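Local coordinates for protein 6-phospho-beta-glucosidase BglT (Thermotoga maritima, PDB 1UP7) that hydrolyses cellobiose 6'-phosphate to glucose 6-phosphate and glucose, using NAD+ and a manganese ion, at residues K385-H390 and D401-I406; E405-E408 and Y413-L416; E199-K204 and R237-P242. All coordinates share one frame; numbering follows the deposited sequence.

Contact 1: K385-H390 and D401-I406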
loop_
_atom_site.group_PDB
_atom_site.type_symbol
_atom_site.label_atom_id
_atom_site.label_comp_id
_atom_site.label_asym_id
_atom_site.label_seq_id
_atom_site.Cartn_x
_atom_site.Cartn_y
_atom_site.Cartn_z
ATOM N N LYS A 385 0.658 12.128 -25.829
ATOM C CA LYS A 385 1.045 11.101 -24.907
ATOM C C LYS A 385 -0.170 10.345 -24.363
ATOM O O LYS A 385 -0.130 9.107 -24.310
ATOM C CB LYS A 385 1.874 11.699 -23.766
ATOM C CG LYS A 385 2.463 10.739 -22.761
ATOM C CD LYS A 385 3.156 11.598 -21.697
ATOM C CE LYS A 385 3.777 10.706 -20.646
ATOM N NZ LYS A 385 4.546 11.423 -19.643
ATOM N N ALA A 386 -1.240 11.054 -23.993
ATOM C CA ALA A 386 -2.467 10.374 -23.540
ATOM C C ALA A 386 -3.057 9.506 -24.646
ATOM O O ALA A 386 -3.403 8.333 -24.434
ATOM C CB ALA A 386 -3.503 11.352 -23.047
ATOM N N LEU A 387 -3.130 10.073 -25.843
ATOM C CA LEU A 387 -3.719 9.400 -26.977
ATOM C C LEU A 387 -2.973 8.104 -27.318
ATOM O O LEU A 387 -3.603 7.051 -27.558
ATOM C CB LEU A 387 -3.752 10.382 -28.139
ATOM C CG LEU A 387 -4.719 10.249 -29.296
ATOM C CD1 LEU A 387 -6.200 9.924 -28.906
ATOM C CD2 LEU A 387 -4.618 11.536 -30.138
ATOM N N LEU A 388 -1.636 8.159 -27.299
ATOM C CA LEU A 388 -0.817 6.951 -27.515
ATOM C C LEU A 388 -0.949 5.889 -26.448
ATOM O O LEU A 388 -0.658 4.718 -26.724
ATOM C CB LEU A 388 0.647 7.321 -27.594
ATOM C CG LEU A 388 1.152 8.054 -28.825
ATOM C CD1 LEU A 388 2.578 8.446 -28.540
ATOM C CD2 LEU A 388 1.031 7.133 -30.062
ATOM N N SER A 389 -1.345 6.275 -25.236
ATOM C CA SER A 389 -1.446 5.316 -24.128
ATOM C C SER A 389 -2.709 4.444 -24.171
ATOM O O SER A 389 -2.783 3.418 -23.507
ATOM C CB SER A 389 -1.375 6.034 -22.761
ATOM O OG SER A 389 -2.573 6.782 -22.495
ATOM N N HIS A 390 -3.715 4.856 -24.922
ATOM C CA HIS A 390 -4.991 4.152 -24.879
ATOM C C HIS A 390 -4.863 2.857 -25.678
ATOM O O HIS A 390 -4.392 2.907 -26.826
ATOM C CB HIS A 390 -6.128 4.992 -25.467
ATOM C CG HIS A 390 -7.475 4.418 -25.178
ATOM N ND1 HIS A 390 -7.903 3.219 -25.716
ATOM C CD2 HIS A 390 -8.464 4.838 -24.350
ATOM C CE1 HIS A 390 -9.097 2.929 -25.231
ATOM N NE2 HIS A 390 -9.469 3.906 -24.417
ATOM N N ASP A 401 -1.534 13.552 -36.722
ATOM C CA ASP A 401 -2.614 13.973 -37.608
ATOM C C ASP A 401 -3.962 13.780 -36.916
ATOM O O ASP A 401 -4.823 14.644 -37.009
ATOM C CB ASP A 401 -2.577 13.222 -38.947
ATOM C CG ASP A 401 -1.437 13.662 -39.832
ATOM O OD1 ASP A 401 -0.977 14.803 -39.692
ATOM O OD2 ASP A 401 -0.937 12.934 -40.710
ATOM N N LEU A 402 -4.126 12.662 -36.222
ATOM C CA LEU A 402 -5.385 12.389 -35.527
ATOM C C LEU A 402 -5.693 13.493 -34.490
ATOM O O LEU A 402 -6.820 14.052 -34.466
ATOM C CB LEU A 402 -5.383 10.992 -34.852
ATOM C CG LEU A 402 -6.558 10.652 -33.934
ATOM C CD1 LEU A 402 -7.855 10.707 -34.720
ATOM C CD2 LEU A 402 -6.364 9.269 -33.242
ATOM N N LEU A 403 -4.698 13.799 -33.642
ATOM C CA LEU A 403 -4.869 14.853 -32.632
ATOM C C LEU A 403 -5.252 16.192 -33.256
ATOM O O LEU A 403 -6.127 16.880 -32.752
ATOM C CB LEU A 403 -3.643 15.015 -31.709
ATOM C CG LEU A 403 -3.781 16.078 -30.561
ATOM C CD1 LEU A 403 -4.942 15.851 -29.566
ATOM C CD2 LEU A 403 -2.504 16.280 -29.774
ATOM N N GLU A 404 -4.615 16.532 -34.371
ATOM C CA GLU A 404 -4.889 17.775 -35.078
ATOM C C GLU A 404 -6.314 17.831 -35.556
ATOM O O GLU A 404 -6.952 18.863 -35.414
ATOM C CB GLU A 404 -3.951 17.935 -36.274
ATOM C CG GLU A 404 -2.914 19.005 -36.073
ATOM C CD GLU A 404 -1.509 18.442 -35.967
ATOM O OE1 GLU A 404 -0.856 18.219 -37.053
ATOM O OE2 GLU A 404 -1.073 18.243 -34.787
ATOM N N GLU A 405 -6.808 16.728 -36.126
ATOM C CA GLU A 405 -8.190 16.645 -36.573
ATOM C C GLU A 405 -9.160 16.840 -35.410
ATOM O O GLU A 405 -10.137 17.602 -35.510
ATOM C CB GLU A 405 -8.457 15.308 -37.227
ATOM C CG GLU A 405 -8.618 15.422 -38.723
ATOM C CD GLU A 405 -9.458 14.298 -39.288
ATOM O OE1 GLU A 405 -8.986 13.158 -39.262
ATOM O OE2 GLU A 405 -10.573 14.562 -39.753
ATOM N N ILE A 406 -8.878 16.159 -34.302
ATOM C CA ILE A 406 -9.716 16.242 -33.123
ATOM C C ILE A 406 -9.745 17.686 -32.572
ATOM O O ILE A 406 -10.818 18.208 -32.235
ATOM C CB ILE A 406 -9.217 15.292 -32.017
ATOM C CG1 ILE A 406 -9.487 13.815 -32.362
ATOM C CG2 ILE A 406 -9.812 15.701 -30.636
ATOM C CD1 ILE A 406 -8.648 12.857 -31.465
#
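Leu387 reaches across to Leu402, Leu403 and Ile406 and packs together two successive C-terminal helices, 380-389 and 396-409, joined by a short connection. Their local axes cross at 115° with a closest approach of 11.0 Å, a separation that longer side chains must bridge. Leu387 shows how one residue can do so. Its CB points at the other helix but is still 5.8 Å from Leu402 CD2. With CG anti to the backbone N (chi1 -157°), the branch extends further: Leu387 CG and CD1 each come to the edge of contact, 4.4 Å from Leu402 CD2. Leu387 CD2 goes closest, resting on Leu403 CB at 3.9 Å, meeting Leu402 CD2 at 4.2 Å and reaching Ile406 CD1 at 4.4 Å. One methyl thus touches three residues, without any polar bond between the segments. Leu387 packs on Phe112 of helix 109-131, and the same helix offers Val109 to Leu402 and Ile406. Elsewhere on helix 380-389, Lys385 forms a salt bridge with Asp354 of the second subunit. Within 385-390, Ala386 O accepts from both Ser389 N and Ser389 OG, the hydroxyl lying 2.6 Å away and tilted 17° from the carbonyl plane.

Contact 2: E405-E408 and Y413-L416; sequences EILE and YVKL
Leu407, on the final turns of helix 396-409, faces an extended length of chain at 414-416 that has doubled back after the helix, and the closest CA atoms, those of Leu407 and Lys415, are 7.3 Å apart. Leu416 has its CB pointing toward the helix and Lys415 away from it, while Val414 reaches it only with CG1. The contact is a small example of a C-terminal tail folding onto the last helix through apolar groups alone. Leu407 supplies the helical half: its CG stands anti to the carbonyl carbon (chi1 -60°), which swings the branch round to the tail although its CB does not aim there. Its CD2 then meets Leu416 CD2 at 3.8 Å, methyl to methyl, the two side chains crossing at about a right angle. The same Leu407 CD2 also approaches Val414 CG1 at 4.4 Å, a looser touch from a different direction, so one methyl faces two residues of the tail. Close by, the carbonyls of Ile406 and Glu408 accept hydrogen bonds from the side chains of Asn410 and Arg411, residues between the two segments. Helix 380-389 borders the contact, with Lys380 against Leu407 and Ala383 against Leu416, while helix 109-131 receives Ile406 on Val109, Phe112 and Ser113, and Tyr413 on Arg117.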
loop_
_atom_site.group_PDB
_atom_site.type_symbol
_atom_site.label_atom_id
_atom_site.label_comp_id
_atom_site.label_asym_id
_atom_site.label_seq_id
_atom_site.Cartn_x
_atom_site.Cartn_y
_atom_site.Cartn_z
ATOM N N GLU A 405 -6.808 16.728 -36.126
ATOM C CA GLU A 405 -8.190 16.645 -36.573
ATOM C C GLU A 405 -9.160 16.840 -35.410
ATOM O O GLU A 405 -10.137 17.602 -35.510
ATOM C CB GLU A 405 -8.457 15.308 -37.227
ATOM C CG GLU A 405 -8.618 15.422 -38.723
ATOM C CD GLU A 405 -9.458 14.298 -39.288
ATOM O OE1 GLU A 405 -8.986 13.158 -39.262
ATOM O OE2 GLU A 405 -10.573 14.562 -39.753
ATOM N N ILE A 406 -8.878 16.159 -34.302
ATOM C CA ILE A 406 -9.716 16.242 -33.123
ATOM C C ILE A 406 -9.745 17.686 -32.572
ATOM O O ILE A 406 -10.818 18.208 -32.235
ATOM C CB ILE A 406 -9.217 15.292 -32.017
ATOM C CG1 ILE A 406 -9.487 13.815 -32.362
ATOM C CG2 ILE A 406 -9.812 15.701 -30.636
ATOM C CD1 ILE A 406 -8.648 12.857 -31.465
ATOM N N LEU A 407 -8.575 18.321 -32.451
ATOM C CA LEU A 407 -8.517 19.705 -31.936
ATOM C C LEU A 407 -9.190 20.702 -32.859
ATOM O O LEU A 407 -9.857 21.658 -32.391
ATOM C CB LEU A 407 -7.092 20.181 -31.618
ATOM C CG LEU A 407 -6.369 19.346 -30.560
ATOM C CD1 LEU A 407 -4.919 19.807 -30.446
ATOM C CD2 LEU A 407 -7.116 19.388 -29.209
ATOM N N GLU A 408 -9.053 20.495 -34.170
ATOM C CA GLU A 408 -9.769 21.395 -35.073
ATOM C C GLU A 408 -11.297 21.198 -34.960
ATOM O O GLU A 408 -12.035 22.185 -34.912
ATOM C CB GLU A 408 -9.240 21.306 -36.505
ATOM C CG GLU A 408 -9.888 22.288 -37.473
ATOM C CD GLU A 408 -9.639 23.755 -37.103
ATOM O OE1 GLU A 408 -8.730 24.043 -36.274
ATOM O OE2 GLU A 408 -10.348 24.653 -37.652
ATOM N N TYR A 413 -14.601 24.223 -28.013
ATOM C CA TYR A 413 -14.801 23.683 -26.674
ATOM C C TYR A 413 -13.509 23.512 -25.917
ATOM O O TYR A 413 -13.487 23.485 -24.687
ATOM C CB TYR A 413 -15.467 22.328 -26.757
ATOM C CG TYR A 413 -16.846 22.464 -27.287
ATOM C CD1 TYR A 413 -17.080 22.412 -28.643
ATOM C CD2 TYR A 413 -17.910 22.727 -26.430
ATOM C CE1 TYR A 413 -18.325 22.564 -29.116
ATOM C CE2 TYR A 413 -19.175 22.880 -26.909
ATOM C CZ TYR A 413 -19.370 22.795 -28.245
ATOM O OH TYR A 413 -20.622 22.946 -28.741
ATOM N N VAL A 414 -12.417 23.345 -26.637
ATOM C CA VAL A 414 -11.163 23.131 -25.967
ATOM C C VAL A 414 -10.050 23.743 -26.787
ATOM O O VAL A 414 -10.094 23.790 -28.026
ATOM C CB VAL A 414 -10.874 21.641 -25.634
ATOM C CG1 VAL A 414 -10.456 20.876 -26.841
ATOM C CG2 VAL A 414 -9.803 21.560 -24.525
ATOM N N LYS A 415 -9.057 24.247 -26.072
ATOM C CA LYS A 415 -7.879 24.775 -26.712
ATOM C C LYS A 415 -6.619 24.288 -26.025
ATOM O O LYS A 415 -6.373 24.546 -24.843
ATOM C CB LYS A 415 -7.854 26.295 -26.767
ATOM C CG LYS A 415 -6.590 26.766 -27.451
ATOM C CD LYS A 415 -6.790 28.040 -28.259
ATOM C CE LYS A 415 -5.473 28.470 -28.958
ATOM N NZ LYS A 415 -5.449 29.941 -29.235
ATOM N N LEU A 416 -5.808 23.581 -26.796
ATOM C CA LEU A 416 -4.546 23.067 -26.305
ATOM C C LEU A 416 -3.412 23.743 -27.022
ATOM O O LEU A 416 -3.502 24.005 -28.222
ATOM C CB LEU A 416 -4.448 21.575 -26.552
ATOM C CG LEU A 416 -4.838 20.637 -25.424
ATOM C CD1 LEU A 416 -5.913 21.187 -24.520
ATOM C CD2 LEU A 416 -5.204 19.263 -25.970
#

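Contact 3: E199-K204 and R237-P242; sequences EKVFVK and RLIVNP
Glu199 of strand 195-203 meets Leu238, the residue just ahead of the short antiparallel strand 239-240. Both segments belong to the C-terminal domain family of glycosidase family 4. CA atoms of this pair are 5.1 Å apart, the nearest between the segments; beyond them the chains diverge, and no hydrogen bond joins 199-204 to 237-242.

Van der Waals packing is what remains. Leu238 turns its CG anti to the carbonyl carbon (chi1 -63°), and its CD2 lies obliquely against the aliphatic part of Glu199, 3.9 Å from Glu199 CG and 4.1 Å from Glu199 CB. Glu199 contributes only its CB and CG methylenes to this contact; its chain runs on extended past CG, and OE1 is hydrogen-bonded to the hydroxyl of Tyr190, a residue that Leu238 also touches. A second, looser apolar pair is formed by Val201, whose CB points toward the other segment, and Ile239. Val201 packs besides on Phe170 and Ile174 of helix 166-177, and Ile239 on Val212 and Phe213 of helix 209-216, with a helix against each member.

Polar interactions are made with residues outside the two segments. Arg237, which has positive phi just after a helix, forms a salt bridge with Glu210, whereas Asn241 ND2 is hydrogen-bonded to Ser196 OG, and Asn241 OD1 to the backbone N of Tyr243, the proton acceptor of the active site, whose side chain is about 12 Å from that of Ile239. Across the diverging chains, the apolar contact ends with Ile239 CD1 at 4.5 Å from Val201 CG2.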
loop_
_atom_site.group_PDB
_atom_site.type_symbol
_atom_site.label_atom_id
_atom_site.label_comp_id
_atom_site.label_asym_id
_atom_site.label_seq_id
_atom_site.Cartn_x
_atom_site.Cartn_y
_atom_site.Cartn_z
ATOM N N GLU A 199 -17.736 -11.160 -11.389
ATOM C CA GLU A 199 -17.032 -12.367 -10.999
ATOM C C GLU A 199 -17.968 -13.339 -10.296
ATOM O O GLU A 199 -17.828 -14.560 -10.456
ATOM C CB GLU A 199 -15.843 -11.985 -10.107
ATOM C CG GLU A 199 -14.759 -13.042 -9.962
ATOM C CD GLU A 199 -13.446 -12.461 -9.449
ATOM O OE1 GLU A 199 -13.218 -11.238 -9.536
ATOM O OE2 GLU A 199 -12.627 -13.233 -8.948
ATOM N N LYS A 200 -18.902 -12.800 -9.521
ATOM C CA LYS A 200 -19.843 -13.616 -8.742
ATOM C C LYS A 200 -21.246 -13.039 -8.801
ATOM O O LYS A 200 -21.424 -11.825 -8.838
ATOM C CB LYS A 200 -19.394 -13.762 -7.255
ATOM C CG LYS A 200 -17.926 -14.234 -7.076
ATOM C CD LYS A 200 -17.794 -15.548 -6.336
ATOM C CE LYS A 200 -17.267 -16.699 -7.219
ATOM N NZ LYS A 200 -17.956 -18.034 -6.824
ATOM N N VAL A 201 -22.236 -13.912 -8.806
ATOM C CA VAL A 201 -23.626 -13.497 -8.746
ATOM C C VAL A 201 -24.325 -14.222 -7.620
ATOM O O VAL A 201 -24.281 -15.447 -7.534
ATOM C CB VAL A 201 -24.408 -13.751 -10.049
ATOM C CG1 VAL A 201 -25.852 -13.307 -9.866
ATOM C CG2 VAL A 201 -23.811 -12.975 -11.178
ATOM N N PHE A 202 -24.969 -13.447 -6.759
ATOM C CA PHE A 202 -25.763 -13.980 -5.671
ATOM C C PHE A 202 -27.213 -13.510 -5.817
ATOM O O PHE A 202 -27.464 -12.323 -6.051
ATOM C CB PHE A 202 -25.239 -13.495 -4.303
ATOM C CG PHE A 202 -23.840 -13.956 -3.954
ATOM C CD1 PHE A 202 -22.722 -13.197 -4.331
ATOM C CD2 PHE A 202 -23.643 -15.111 -3.203
ATOM C CE1 PHE A 202 -21.432 -13.624 -3.982
ATOM C CE2 PHE A 202 -22.352 -15.539 -2.858
ATOM C CZ PHE A 202 -21.250 -14.795 -3.247
ATOM N N VAL A 203 -28.157 -14.435 -5.667
ATOM C CA VAL A 203 -29.575 -14.099 -5.653
ATOM C C VAL A 203 -30.173 -14.641 -4.360
ATOM O O VAL A 203 -30.127 -15.851 -4.085
ATOM C CB VAL A 203 -30.328 -14.681 -6.863
ATOM C CG1 VAL A 203 -31.863 -14.560 -6.657
ATOM C CG2 VAL A 203 -29.872 -13.984 -8.136
ATOM N N LYS A 204 -30.739 -13.741 -3.560
ATOM C CA LYS A 204 -31.206 -14.102 -2.213
ATOM C C LYS A 204 -30.158 -14.899 -1.389
ATOM O O LYS A 204 -30.503 -15.835 -0.655
ATOM C CB LYS A 204 -32.545 -14.864 -2.263
ATOM C CG LYS A 204 -33.749 -13.991 -2.612
ATOM C CD LYS A 204 -35.000 -14.842 -2.817
ATOM C CE LYS A 204 -36.088 -14.027 -3.515
ATOM N NZ LYS A 204 -37.343 -14.812 -3.753
ATOM N N ARG A 237 -13.872 -16.801 -17.351
ATOM C CA ARG A 237 -14.685 -16.931 -16.128
ATOM C C ARG A 237 -15.087 -15.596 -15.482
ATOM O O ARG A 237 -15.124 -15.449 -14.266
ATOM C CB ARG A 237 -14.052 -17.880 -15.098
ATOM C CG ARG A 237 -14.045 -19.328 -15.520
ATOM C CD ARG A 237 -13.937 -20.298 -14.343
ATOM N NE ARG A 237 -15.247 -20.787 -13.868
ATOM C CZ ARG A 237 -16.410 -20.714 -14.547
ATOM N NH1 ARG A 237 -16.477 -20.158 -15.751
ATOM N NH2 ARG A 237 -17.523 -21.197 -14.010
ATOM N N LEU A 238 -15.406 -14.635 -16.324
ATOM C CA LEU A 238 -15.929 -13.336 -15.909
ATOM C C LEU A 238 -17.073 -12.980 -16.860
ATOM O O LEU A 238 -17.024 -13.254 -18.087
ATOM C CB LEU A 238 -14.872 -12.209 -16.018
ATOM C CG LEU A 238 -13.574 -12.205 -15.190
ATOM C CD1 LEU A 238 -12.646 -11.031 -15.592
ATOM C CD2 LEU A 238 -13.911 -12.139 -13.707
ATOM N N ILE A 239 -18.116 -12.373 -16.316
ATOM C CA ILE A 239 -19.129 -11.815 -17.193
ATOM C C ILE A 239 -18.674 -10.403 -17.482
ATOM O O ILE A 239 -18.378 -9.633 -16.587
ATOM C CB ILE A 239 -20.568 -11.835 -16.588
ATOM C CG1 ILE A 239 -21.065 -13.258 -16.389
ATOM C CG2 ILE A 239 -21.558 -11.093 -17.499
ATOM C CD1 ILE A 239 -21.831 -13.443 -15.142
ATOM N N VAL A 240 -18.599 -10.078 -18.755
ATOM C CA VAL A 240 -17.902 -8.901 -19.209
ATOM C C VAL A 240 -18.880 -7.818 -19.699
ATOM O O VAL A 240 -19.883 -8.100 -20.321
ATOM C CB VAL A 240 -16.863 -9.298 -20.291
ATOM C CG1 VAL A 240 -17.482 -9.435 -21.727
ATOM C CG2 VAL A 240 -15.763 -8.327 -20.293
ATOM N N ASN A 241 -18.610 -6.569 -19.372
ATOM C CA ASN A 241 -19.362 -5.449 -19.977
ATOM C C ASN A 241 -19.301 -5.572 -21.510
ATOM O O ASN A 241 -18.255 -5.822 -22.065
ATOM C CB ASN A 241 -18.772 -4.116 -19.498
ATOM C CG ASN A 241 -19.620 -2.871 -19.878
ATOM O OD1 ASN A 241 -19.921 -2.612 -21.051
ATOM N ND2 ASN A 241 -19.960 -2.067 -18.870
ATOM N N PRO A 242 -20.427 -5.409 -22.191
ATOM C CA PRO A 242 -20.481 -5.586 -23.665
ATOM C C PRO A 242 -19.513 -4.653 -24.399
ATOM O O PRO A 242 -19.069 -4.969 -25.494
ATOM C CB PRO A 242 -21.940 -5.222 -24.041
ATOM C CG PRO A 242 -22.725 -5.265 -22.743
ATOM C CD PRO A 242 -21.731 -5.015 -21.613
#

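Overall arrangement
Contact 3 closes first along the chain; contacts 1 and 2 follow near its C-terminus. The latter two are neighbours, with centres 11 Å apart: both use helix 396-409 and share Glu405 and Ile406, so this helix packs on its predecessor by one part and receives the chain's tail by the next. Contact 3 belongs instead to an antiparallel sheet, its centre 34 Å from that of contact 1 and 39 Å from that of contact 2, on the opposite side of the chain's centre from contact 2. Contacts 1 and 2 lie away from the annotated sites and pack the C-terminal end of the chain, while contact 3 packs a distant sheet whose second segment leads directly to the active-site Tyr243.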